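Local atomic coordinates of phosphate-binding protein (Xanthomonas axonopodis pv. citri, PDB entry 5UB3), a protein that probably serves as a two-lobed periplasmic receptor of the phosphonate-binding family, working with a partner diguanylate cyclase, and here has chloride bound. Residues 27-32 with 230-234; 101-107 with 199-203; 108-112 with 133-139; 116-120 with 163-167. All blocks are in the same frame, centred on the assembly; numbering follows the deposited sequence.

In the fold
From the N terminus, the chain runs through helix 14-28 and enters contact 1, whose partner, helix 222-235, comes almost 200 residues later; the loop it closes holds the other three contacts. Contact 2 starts just after strand 92-100 and is completed by strand 200-205. Nested inside it are contacts 3 and 4, which cross: 108-112 waits for the end of helix 124-136, while 116-120 waits for the start of helix 164-172. Contact 1 joins the end of helix 14-28 to helix 222-235. On the opposite side of the chain's centre, contact 2 ties a loop to a strand of the other lobe, contact 3 the same loop to a helix end, and contact 4 a strand to a helix.

Contact 1: residues 27-32 with 230-234; sequences YVVPRM and VVLLQ
Build this contact around one bump, Val231, and the hollow that takes it in. Residues 230-234 are regular helix, with Gln234 N bonded to Val230 O at 2.9 Å. Across from them residues 27-32 continue from helix 14-28, with Met32 N reaching Val29 O at 3.0 Å. The backbones come closest at Val28 and Val231, CA to CA 6.7 Å. Val231 points toward 27-32 with chi1 t, which spreads its methyls over the hollow: CG1 lies 4.2 Å from Tyr27 CE1 and 4.1 Å from Val28 CG2, while CG2 sits 3.7 Å from Arg31 O and 4.3 Å from Met32 SD. Beside it, Leu232 (m,t) swings its end inward, CD2 to Val28 CG2 4.0 Å, and both of these side chains also touch Trp62 of strand 62-66. Tyr27, chi1 t, forms one wall. Its OH and Val231 O each accept from the same water at 2.7 Å, and that OH is also bonded to Asp238. Arg31 starts toward the helix at CB, but its end leads away and NH1 returns to Tyr27 O at 2.8 Å; its carbonyl takes a bond from Arg227. The result is lateral packing of two helices that share a strand beneath them, as in the alpha/beta lobes of periplasmic binding proteins.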
loop_
_atom_site.group_PDB
_atom_site.type_symbol
_atom_site.label_atom_id
_atom_site.label_comp_id
_atom_site.label_asym_id
_atom_site.label_seq_id
_atom_site.Cartn_x
_atom_site.Cartn_y
_atom_site.Cartn_z
ATOM N N TYR A 27 3.223 -10.774 -20.287
ATOM C CA TYR A 27 2.808 -12.161 -20.065
ATOM C C TYR A 27 1.268 -12.320 -20.145
ATOM O O TYR A 27 0.745 -13.263 -20.791
ATOM C CB TYR A 27 3.367 -12.634 -18.726
ATOM C CG TYR A 27 2.907 -13.997 -18.373
ATOM C CD1 TYR A 27 1.709 -14.169 -17.683
ATOM C CD2 TYR A 27 3.637 -15.128 -18.753
ATOM C CE1 TYR A 27 1.244 -15.429 -17.369
ATOM C CE2 TYR A 27 3.186 -16.395 -18.420
ATOM C CZ TYR A 27 1.992 -16.535 -17.728
ATOM O OH TYR A 27 1.470 -17.745 -17.367
ATOM N N VAL A 28 0.533 -11.390 -19.539
ATOM C CA VAL A 28 -0.936 -11.526 -19.441
ATOM C C VAL A 28 -1.656 -11.356 -20.808
ATOM O O VAL A 28 -2.524 -12.152 -21.190
ATOM C CB VAL A 28 -1.465 -10.514 -18.398
ATOM C CG1 VAL A 28 -2.945 -10.272 -18.487
ATOM C CG2 VAL A 28 -1.066 -11.015 -17.006
ATOM N N VAL A 29 -1.266 -10.316 -21.526
ATOM C CA VAL A 29 -1.993 -9.841 -22.728
ATOM C C VAL A 29 -2.210 -10.929 -23.762
ATOM O O VAL A 29 -3.375 -11.216 -24.133
ATOM C CB VAL A 29 -1.379 -8.531 -23.292
ATOM C CG1 VAL A 29 -1.862 -8.161 -24.728
ATOM C CG2 VAL A 29 -1.705 -7.375 -22.368
ATOM N N PRO A 30 -1.137 -11.598 -24.170
ATOM C CA PRO A 30 -1.390 -12.676 -25.146
ATOM C C PRO A 30 -2.325 -13.742 -24.640
ATOM O O PRO A 30 -3.060 -14.347 -25.430
ATOM C CB PRO A 30 -0.029 -13.292 -25.350
ATOM C CG PRO A 30 0.949 -12.244 -24.962
ATOM C CD PRO A 30 0.297 -11.340 -23.972
ATOM N N ARG A 31 -2.327 -13.975 -23.333
ATOM C CA ARG A 31 -3.189 -15.014 -22.772
ATOM C C ARG A 31 -4.635 -14.613 -22.572
ATOM O O ARG A 31 -5.427 -15.409 -22.081
ATOM C CB ARG A 31 -2.576 -15.551 -21.481
ATOM C CG ARG A 31 -1.310 -16.298 -21.802
ATOM C CD ARG A 31 -0.361 -16.371 -20.600
ATOM N NE ARG A 31 0.823 -17.188 -20.948
ATOM C CZ ARG A 31 1.929 -16.756 -21.565
ATOM N NH1 ARG A 31 2.085 -15.486 -21.956
ATOM N NH2 ARG A 31 2.917 -17.629 -21.796
ATOM N N MET A 32 -5.009 -13.414 -23.019
ATOM C CA MET A 32 -6.365 -12.928 -22.881
ATOM C C MET A 32 -7.006 -12.725 -24.261
ATOM O O MET A 32 -8.043 -12.079 -24.352
ATOM C CB MET A 32 -6.345 -11.551 -22.215
ATOM C CG MET A 32 -5.615 -11.406 -20.880
ATOM S SD MET A 32 -6.734 -11.612 -19.518
ATOM C CE MET A 32 -7.984 -10.346 -19.634
ATOM N N VAL A 230 -8.159 -16.091 -14.021
ATOM C CA VAL A 230 -7.617 -17.402 -14.382
ATOM C C VAL A 230 -6.170 -17.218 -14.766
ATOM O O VAL A 230 -5.276 -17.971 -14.249
ATOM C CB VAL A 230 -8.470 -18.086 -15.465
ATOM C CG1 VAL A 230 -7.796 -19.361 -15.962
ATOM C CG2 VAL A 230 -9.849 -18.427 -14.902
ATOM N N VAL A 231 -5.878 -16.202 -15.571
ATOM C CA VAL A 231 -4.495 -16.096 -16.054
ATOM C C VAL A 231 -3.502 -15.835 -14.889
ATOM O O VAL A 231 -2.419 -16.410 -14.819
ATOM C CB VAL A 231 -4.376 -14.997 -17.119
ATOM C CG1 VAL A 231 -2.937 -14.684 -17.412
ATOM C CG2 VAL A 231 -5.098 -15.413 -18.385
ATOM N N LEU A 232 -3.869 -14.939 -13.983
ATOM C CA LEU A 232 -2.996 -14.636 -12.860
ATOM C C LEU A 232 -2.813 -15.854 -11.937
ATOM O O LEU A 232 -1.686 -16.198 -11.557
ATOM C CB LEU A 232 -3.567 -13.429 -12.084
ATOM C CG LEU A 232 -3.353 -12.170 -12.911
ATOM C CD1 LEU A 232 -4.032 -11.000 -12.233
ATOM C CD2 LEU A 232 -1.882 -11.879 -13.211
ATOM N N LEU A 233 -3.905 -16.531 -11.669
ATOM C CA LEU A 233 -3.855 -17.728 -10.881
ATOM C C LEU A 233 -2.910 -18.755 -11.484
ATOM O O LEU A 233 -2.172 -19.401 -10.758
ATOM C CB LEU A 233 -5.231 -18.308 -10.727
ATOM C CG LEU A 233 -6.097 -17.748 -9.626
ATOM C CD1 LEU A 233 -7.492 -18.305 -9.812
ATOM C CD2 LEU A 233 -5.544 -18.123 -8.222
ATOM N N GLN A 234 -2.891 -18.881 -12.805
ATOM C CA GLN A 234 -2.005 -19.826 -13.456
ATOM C C GLN A 234 -0.569 -19.336 -13.508
ATOM O O GLN A 234 0.294 -20.117 -13.701
ATOM C CB GLN A 234 -2.529 -20.157 -14.875
ATOM C CG GLN A 234 -3.619 -21.224 -14.832
ATOM C CD GLN A 234 -4.499 -21.321 -16.092
ATOM O OE1 GLN A 234 -4.178 -20.788 -17.156
ATOM N NE2 GLN A 234 -5.625 -22.021 -15.965
HETATM O O HOH W 1 -1.136 -18.016 -16.639
#

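Contact 2: residues 101-107 with 199-203; sequences RDSPIHS and DFRIV
Strand 200-203 is extended, while 101-107 has no regular structure: it leaves strand 92-100, turns back and bows out alongside its partner in the same direction. Within it Ser103 forms an ST turn, OG accepting from Ile105 N at 2.9 Å. The bow touches down at both ends, with CA atoms 4.9 Å apart at Arg101 and Phe200 and 5.0 Å at Ser107 and Val203. Arg101 N donates to Asp199 O at 2.7 Å, closing the first end. Into the gap between rises Arg201 (t,t,p), whose guanidinium edge faces loop carbonyls: NH2 donates to Arg101 O at 3.2 Å, and NH1 to Ile105 O at 2.7 Å. Val203 fills the far end, CG1 3.4 Å from Ile105 O and CG2 4.3 Å from Ile105 CG2. Thus a strand side chain ties the irregular loop to the sheet. The guanidinium of Arg201 also stacks flat on the His106 ring, centres 4.1 Å apart, planes at 13°, with Arg201 NH1 3.4 Å from His106 CD2.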
loop_
_atom_site.group_PDB
_atom_site.type_symbol
_atom_site.label_atom_id
_atom_site.label_comp_id
_atom_site.label_asym_id
_atom_site.label_seq_id
_atom_site.Cartn_x
_atom_site.Cartn_y
_atom_site.Cartn_z
ATOM N N ARG A 101 16.527 4.885 19.789
ATOM C CA ARG A 101 16.619 4.113 21.024
ATOM C C ARG A 101 16.836 5.089 22.192
ATOM O O ARG A 101 16.344 4.852 23.257
ATOM C CB ARG A 101 17.673 2.994 20.896
ATOM C CG ARG A 101 18.547 2.715 22.115
ATOM C CD ARG A 101 19.124 1.288 22.154
ATOM N NE ARG A 101 18.099 0.231 22.272
ATOM C CZ ARG A 101 17.232 0.058 23.292
ATOM N NH1 ARG A 101 17.192 0.875 24.352
ATOM N NH2 ARG A 101 16.370 -0.967 23.249
ATOM N N ASP A 102 17.514 6.209 21.959
ATOM C CA ASP A 102 17.706 7.209 23.023
ATOM C C ASP A 102 16.470 8.133 23.272
ATOM O O ASP A 102 16.510 9.027 24.128
ATOM C CB ASP A 102 19.020 7.997 22.809
ATOM C CG ASP A 102 19.085 8.735 21.447
ATOM O OD1 ASP A 102 18.093 8.987 20.788
ATOM O OD2 ASP A 102 20.179 9.091 21.002
ATOM N N SER A 103 15.357 7.881 22.575
ATOM C CA SER A 103 14.107 8.623 22.759
ATOM C C SER A 103 13.513 8.246 24.096
ATOM O O SER A 103 13.664 7.142 24.558
ATOM C CB SER A 103 13.070 8.191 21.677
ATOM O OG SER A 103 11.774 8.742 21.908
ATOM N N PRO A 104 12.766 9.122 24.685
ATOM C CA PRO A 104 12.058 8.731 25.870
ATOM C C PRO A 104 10.679 8.076 25.599
ATOM O O PRO A 104 9.950 7.763 26.555
ATOM C CB PRO A 104 11.838 10.065 26.533
ATOM C CG PRO A 104 11.542 10.956 25.374
ATOM C CD PRO A 104 12.571 10.552 24.374
ATOM N N ILE A 105 10.335 7.867 24.330
ATOM C CA ILE A 105 9.069 7.204 23.964
ATOM C C ILE A 105 9.193 5.655 24.051
ATOM O O ILE A 105 10.025 5.059 23.350
ATOM C CB ILE A 105 8.718 7.575 22.518
ATOM C CG1 ILE A 105 8.478 9.087 22.389
ATOM C CG2 ILE A 105 7.519 6.750 22.051
ATOM C CD1 ILE A 105 8.576 9.624 20.962
ATOM N N HIS A 106 8.325 5.017 24.844
ATOM C CA HIS A 106 8.294 3.560 24.932
ATOM C C HIS A 106 7.018 2.886 24.468
ATOM O O HIS A 106 6.999 1.683 24.355
ATOM C CB HIS A 106 8.645 3.112 26.349
ATOM C CG HIS A 106 10.078 3.348 26.649
ATOM N ND1 HIS A 106 10.547 4.581 27.070
ATOM C CD2 HIS A 106 11.167 2.570 26.450
ATOM C CE1 HIS A 106 11.860 4.527 27.188
ATOM N NE2 HIS A 106 12.261 3.324 26.801
ATOM N N SER A 107 5.981 3.653 24.158
ATOM C CA SER A 107 4.725 3.048 23.822
ATOM C C SER A 107 4.026 3.990 22.890
ATOM O O SER A 107 4.303 5.177 22.882
ATOM C CB SER A 107 3.848 2.876 25.082
ATOM O OG SER A 107 3.495 4.143 25.580
ATOM N N ASP A 199 20.036 2.257 15.380
ATOM C CA ASP A 199 19.705 3.289 16.376
ATOM C C ASP A 199 18.244 3.373 16.782
ATOM O O ASP A 199 17.868 4.248 17.558
ATOM C CB ASP A 199 20.246 4.622 15.916
ATOM C CG ASP A 199 21.801 4.673 15.927
ATOM O OD1 ASP A 199 22.449 4.071 16.774
ATOM O OD2 ASP A 199 22.345 5.326 15.052
ATOM N N PHE A 200 17.424 2.446 16.275
ATOM C CA PHE A 200 15.993 2.447 16.487
ATOM C C PHE A 200 15.465 1.316 17.354
ATOM O O PHE A 200 16.003 0.225 17.388
ATOM C CB PHE A 200 15.265 2.316 15.124
ATOM C CG PHE A 200 15.432 3.475 14.208
ATOM C CD1 PHE A 200 15.659 4.759 14.677
ATOM C CD2 PHE A 200 15.286 3.301 12.864
ATOM C CE1 PHE A 200 15.775 5.819 13.795
ATOM C CE2 PHE A 200 15.420 4.371 11.952
ATOM C CZ PHE A 200 15.641 5.625 12.430
ATOM N N ARG A 201 14.340 1.594 17.979
ATOM C CA ARG A 201 13.609 0.676 18.787
ATOM C C ARG A 201 12.146 0.689 18.274
ATOM O O ARG A 201 11.542 1.763 18.054
ATOM C CB ARG A 201 13.702 1.212 20.218
ATOM C CG ARG A 201 12.888 0.522 21.278
ATOM C CD ARG A 201 13.466 0.837 22.673
ATOM N NE ARG A 201 13.767 2.269 22.876
ATOM C CZ ARG A 201 12.848 3.180 23.090
ATOM N NH1 ARG A 201 11.574 2.821 23.116
ATOM N NH2 ARG A 201 13.191 4.459 23.250
ATOM N N ILE A 202 11.548 -0.498 18.177
ATOM C CA ILE A 202 10.110 -0.603 17.894
ATOM C C ILE A 202 9.273 -0.354 19.149
ATOM O O ILE A 202 9.485 -0.978 20.169
ATOM C CB ILE A 202 9.788 -1.956 17.263
ATOM C CG1 ILE A 202 10.565 -2.079 15.928
ATOM C CG2 ILE A 202 8.300 -2.096 17.068
ATOM C CD1 ILE A 202 10.753 -3.512 15.526
ATOM N N VAL A 203 8.340 0.598 19.085
ATOM C CA VAL A 203 7.497 0.906 20.235
ATOM C C VAL A 203 6.063 0.390 20.147
ATOM O O VAL A 203 5.370 0.372 21.152
ATOM C CB VAL A 203 7.531 2.428 20.613
ATOM C CG1 VAL A 203 8.941 2.790 21.001
ATOM C CG2 VAL A 203 7.002 3.330 19.508
#

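Contact 3: residues 108-112 with 133-139; sequences LSQLR and ELLRNGI
A short 3-10 turn meets the C-terminal end of a helix here. Residues 109-111 make the turn, Leu111 N bonding Leu108 O at 2.9 Å; opposite, helix 124-136 finishes in a Schellman motif, with Ile139 N on Leu134 O at 3.0 Å, Gly138 N on Leu135 O at 3.0 Å, and Gly138 at positive phi. The CA atoms of Leu108 and Leu134 are 8.0 Å apart, those of Arg112 and Ile139 6.8 Å. Leu108, in the t,p rotamer, points across: CD1 meets Leu134 CD2 at 3.7 Å, and CD2 lies 3.9 Å from Glu133 CG and 3.6 Å from Asn137 ND2. Leu134 (m,t) bends its end inward, so that its CD2 also lies 3.6 Å from Leu111 CD2; Leu111 has chi1 at -104°, between the m and t wells. Ile139, m,t, extends CD1 to 3.8 Å from Leu108 CG, 3.3 Å from Leu108 O and 3.8 Å from Ser109 CA. At the margin Arg112 CG covers Ile139 CG2 at 3.9 Å before its guanidinium goes on to Gly154. Asn137, chi1 m, folds back on its own helix, ND2 to Glu133 O 2.9 Å, and Glu133 bonds His204. With Arg112 NH1, Glu133 OE2 and Asn137 ND2 bonded elsewhere, what joins turn to helix end is branched aliphatic chains meeting, an essentially hydrophobic contact.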
loop_
_atom_site.group_PDB
_atom_site.type_symbol
_atom_site.label_atom_id
_atom_site.label_comp_id
_atom_site.label_asym_id
_atom_site.label_seq_id
_atom_site.Cartn_x
_atom_site.Cartn_y
_atom_site.Cartn_z
ATOM N N LEU A 108 3.023 3.482 22.215
ATOM C CA LEU A 108 2.156 4.353 21.406
ATOM C C LEU A 108 1.551 5.558 22.135
ATOM O O LEU A 108 1.492 6.698 21.566
ATOM C CB LEU A 108 1.026 3.523 20.764
ATOM C CG LEU A 108 0.344 4.269 19.616
ATOM C CD1 LEU A 108 1.193 4.335 18.347
ATOM C CD2 LEU A 108 -1.010 3.591 19.438
ATOM N N SER A 109 1.046 5.322 23.350
ATOM C CA SER A 109 0.420 6.393 24.163
ATOM C C SER A 109 1.352 7.562 24.359
ATOM O O SER A 109 0.941 8.710 24.308
ATOM C CB SER A 109 0.010 5.841 25.547
ATOM O OG SER A 109 -0.864 4.683 25.423
ATOM N N GLN A 110 2.634 7.283 24.514
ATOM C CA GLN A 110 3.657 8.369 24.643
ATOM C C GLN A 110 3.986 9.126 23.370
ATOM O O GLN A 110 4.865 10.016 23.383
ATOM C CB GLN A 110 4.933 7.800 25.242
ATOM C CG GLN A 110 4.712 7.283 26.654
ATOM C CD GLN A 110 5.906 6.502 27.186
ATOM O OE1 GLN A 110 6.952 6.458 26.574
ATOM N NE2 GLN A 110 5.741 5.900 28.356
ATOM N N LEU A 111 3.282 8.826 22.269
ATOM C CA LEU A 111 3.318 9.716 21.110
ATOM C C LEU A 111 2.758 11.122 21.383
ATOM O O LEU A 111 3.105 12.068 20.656
ATOM C CB LEU A 111 2.526 9.165 19.928
ATOM C CG LEU A 111 3.352 8.592 18.822
ATOM C CD1 LEU A 111 4.020 7.305 19.332
ATOM C CD2 LEU A 111 2.411 8.316 17.667
ATOM N N ARG A 112 1.910 11.260 22.407
ATOM C CA ARG A 112 1.343 12.566 22.778
ATOM C C ARG A 112 2.427 13.547 23.125
ATOM O O ARG A 112 3.420 13.199 23.733
ATOM C CB ARG A 112 0.236 12.413 23.831
ATOM C CG ARG A 112 -0.855 11.483 23.244
ATOM C CD ARG A 112 -2.262 11.644 23.758
ATOM N NE ARG A 112 -2.259 11.395 25.180
ATOM C CZ ARG A 112 -2.623 12.253 26.140
ATOM N NH1 ARG A 112 -3.118 13.486 25.900
ATOM N NH2 ARG A 112 -2.527 11.832 27.390
ATOM N N GLU A 133 -4.538 3.352 13.953
ATOM C CA GLU A 133 -4.088 2.949 15.262
ATOM C C GLU A 133 -4.220 4.077 16.263
ATOM O O GLU A 133 -4.601 3.858 17.408
ATOM C CB GLU A 133 -2.680 2.408 15.233
ATOM C CG GLU A 133 -2.371 1.489 16.406
ATOM C CD GLU A 133 -2.933 0.069 16.259
ATOM O OE1 GLU A 133 -3.797 -0.189 15.374
ATOM O OE2 GLU A 133 -2.465 -0.752 17.061
ATOM N N LEU A 134 -3.908 5.280 15.838
ATOM C CA LEU A 134 -3.964 6.392 16.727
ATOM C C LEU A 134 -5.414 6.680 17.060
ATOM O O LEU A 134 -5.743 6.961 18.211
ATOM C CB LEU A 134 -3.249 7.612 16.136
ATOM C CG LEU A 134 -1.740 7.476 15.964
ATOM C CD1 LEU A 134 -1.250 8.780 15.355
ATOM C CD2 LEU A 134 -0.987 7.126 17.203
ATOM N N LEU A 135 -6.285 6.591 16.071
ATOM C CA LEU A 135 -7.682 6.801 16.335
ATOM C C LEU A 135 -8.240 5.843 17.391
ATOM O O LEU A 135 -8.919 6.276 18.334
ATOM C CB LEU A 135 -8.515 6.727 15.060
ATOM C CG LEU A 135 -8.465 7.902 14.122
ATOM C CD1 LEU A 135 -9.156 7.439 12.873
ATOM C CD2 LEU A 135 -9.149 9.184 14.597
ATOM N N ARG A 136 -7.916 4.575 17.242
ATOM C CA ARG A 136 -8.407 3.549 18.168
ATOM C C ARG A 136 -7.964 3.818 19.588
ATOM O O ARG A 136 -8.702 3.526 20.506
ATOM C CB ARG A 136 -7.918 2.144 17.763
ATOM C CG ARG A 136 -8.626 1.608 16.532
ATOM C CD ARG A 136 -7.753 0.573 15.870
ATOM N NE ARG A 136 -8.504 -0.198 14.897
ATOM C CZ ARG A 136 -8.030 -1.268 14.259
ATOM N NH1 ARG A 136 -6.794 -1.687 14.429
ATOM N NH2 ARG A 136 -8.815 -1.933 13.437
ATOM N N ASN A 137 -6.772 4.399 19.745
ATOM C CA ASN A 137 -6.222 4.705 21.054
ATOM C C ASN A 137 -6.492 6.122 21.546
ATOM O O ASN A 137 -5.960 6.525 22.578
ATOM C CB ASN A 137 -4.732 4.377 21.027
ATOM C CG ASN A 137 -4.495 2.870 21.016
ATOM O OD1 ASN A 137 -4.453 2.208 22.070
ATOM N ND2 ASN A 137 -4.400 2.316 19.820
ATOM N N GLY A 138 -7.309 6.876 20.822
ATOM C CA GLY A 138 -7.698 8.194 21.234
ATOM C C GLY A 138 -6.577 9.191 21.224
ATOM O O GLY A 138 -6.628 10.203 21.947
ATOM N N ILE A 139 -5.563 8.932 20.405
ATOM C CA ILE A 139 -4.366 9.751 20.368
ATOM C C ILE A 139 -4.570 10.760 19.225
ATOM O O ILE A 139 -4.501 10.410 18.012
ATOM C CB ILE A 139 -3.112 8.920 20.129
ATOM C CG1 ILE A 139 -2.855 8.030 21.336
ATOM C CG2 ILE A 139 -1.931 9.814 19.832
ATOM C CD1 ILE A 139 -1.754 7.033 21.130
#

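Contact 4: residues 116-120 with 163-167; sequences LALQN and SKLNV
Val167 leans from the first turn of helix 164-172 over the end of strand 115-118. With chi1 t, its CG1 lies 3.9 Å from Ala117 CB and 3.8 Å from Ala117 O, while CG2 meets Gln119 CG at 3.7 Å. The two segments run in opposite senses, CA atoms pairing Ala117 with Val167 at 5.4 Å and Gln119 with Ser163 at 5.9 Å. Beyond the strand Gln119 (m,t) brings its end inward, OE1 packing 3.1 Å from Lys164 CG; the amine of Lys164 continues to a salt bridge with Asp185. The helix starts at Ser163, the N-cap, whose OG accepts from Asn166 N at 2.8 Å, and Val167 N follows with a bond to Ser163 O at 3.2 Å. Leu118 points away, toward helix 124-136 on the other face of the sheet. Strand 115-118 lies between the parallel strands 156-160 and 178-182, so helix 164-172, which connects those two, passes over it: a beta-alpha-beta crossover in a three-layered alpha/beta lobe.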
loop_
_atom_site.group_PDB
_atom_site.type_symbol
_atom_site.label_atom_id
_atom_site.label_comp_id
_atom_site.label_asym_id
_atom_site.label_seq_id
_atom_site.Cartn_x
_atom_site.Cartn_y
_atom_site.Cartn_z
ATOM N N LEU A 116 5.244 12.452 14.411
ATOM C CA LEU A 116 5.255 11.201 13.689
ATOM C C LEU A 116 5.463 11.477 12.198
ATOM O O LEU A 116 4.749 12.253 11.647
ATOM C CB LEU A 116 3.897 10.564 13.883
ATOM C CG LEU A 116 3.548 9.321 13.087
ATOM C CD1 LEU A 116 4.365 8.106 13.497
ATOM C CD2 LEU A 116 2.090 9.024 13.339
ATOM N N ALA A 117 6.380 10.751 11.569
ATOM C CA ALA A 117 6.633 10.762 10.155
ATOM C C ALA A 117 5.768 9.736 9.466
ATOM O O ALA A 117 5.896 8.555 9.746
ATOM C CB ALA A 117 8.114 10.410 9.878
ATOM N N LEU A 118 4.935 10.195 8.555
ATOM C CA LEU A 118 4.129 9.341 7.709
ATOM C C LEU A 118 4.488 9.537 6.270
ATOM O O LEU A 118 5.237 10.438 5.908
ATOM C CB LEU A 118 2.692 9.706 7.931
ATOM C CG LEU A 118 2.278 9.477 9.388
ATOM C CD1 LEU A 118 0.792 9.788 9.563
ATOM C CD2 LEU A 118 2.522 8.045 9.773
ATOM N N GLN A 119 3.914 8.712 5.420
ATOM C CA GLN A 119 4.306 8.730 4.053
ATOM C C GLN A 119 3.511 9.623 3.112
ATOM O O GLN A 119 3.985 10.699 2.755
ATOM C CB GLN A 119 4.403 7.318 3.575
ATOM C CG GLN A 119 5.661 6.677 4.120
ATOM C CD GLN A 119 5.684 5.189 3.927
ATOM O OE1 GLN A 119 5.520 4.668 2.802
ATOM N NE2 GLN A 119 5.904 4.473 5.021
ATOM N N ASN A 120 2.399 9.150 2.611
ATOM C CA ASN A 120 1.475 9.946 1.820
ATOM C C ASN A 120 0.140 9.299 2.078
ATOM O O ASN A 120 0.111 8.196 2.617
ATOM C CB ASN A 120 1.738 9.892 0.304
ATOM C CG ASN A 120 1.779 8.471 -0.229
ATOM O OD1 ASN A 120 0.795 7.691 -0.172
ATOM N ND2 ASN A 120 2.946 8.099 -0.700
ATOM N N SER A 163 8.698 9.423 1.195
ATOM C CA SER A 163 9.289 8.137 0.919
ATOM C C SER A 163 9.466 7.355 2.216
ATOM O O SER A 163 9.596 7.916 3.322
ATOM C CB SER A 163 10.632 8.299 0.235
ATOM O OG SER A 163 11.613 8.602 1.190
ATOM N N LYS A 164 9.527 6.051 2.081
ATOM C CA LYS A 164 9.817 5.226 3.269
ATOM C C LYS A 164 11.202 5.563 3.896
ATOM O O LYS A 164 11.382 5.601 5.153
ATOM C CB LYS A 164 9.702 3.784 2.904
ATOM C CG LYS A 164 8.306 3.350 2.506
ATOM C CD LYS A 164 8.309 1.941 1.962
ATOM C CE LYS A 164 6.926 1.624 1.489
ATOM N NZ LYS A 164 6.816 0.187 1.216
ATOM N N LEU A 165 12.180 5.824 3.020
ATOM C CA LEU A 165 13.535 6.123 3.470
ATOM C C LEU A 165 13.518 7.407 4.239
ATOM O O LEU A 165 14.199 7.545 5.246
ATOM C CB LEU A 165 14.488 6.260 2.272
ATOM C CG LEU A 165 15.956 6.607 2.593
ATOM C CD1 LEU A 165 16.554 5.695 3.649
ATOM C CD2 LEU A 165 16.799 6.555 1.328
ATOM N N ASN A 166 12.727 8.370 3.766
ATOM C CA ASN A 166 12.574 9.623 4.522
ATOM C C ASN A 166 11.989 9.432 5.926
ATOM O O ASN A 166 12.431 10.045 6.879
ATOM C CB ASN A 166 11.769 10.639 3.720
ATOM C CG ASN A 166 12.587 11.323 2.614
ATOM O OD1 ASN A 166 13.777 11.071 2.420
ATOM N ND2 ASN A 166 11.932 12.203 1.909
ATOM N N VAL A 167 11.009 8.560 6.073
ATOM C CA VAL A 167 10.508 8.269 7.421
ATOM C C VAL A 167 11.691 7.835 8.292
ATOM O O VAL A 167 11.904 8.329 9.375
ATOM C CB VAL A 167 9.468 7.160 7.376
ATOM C CG1 VAL A 167 9.067 6.756 8.767
ATOM C CG2 VAL A 167 8.237 7.620 6.613
#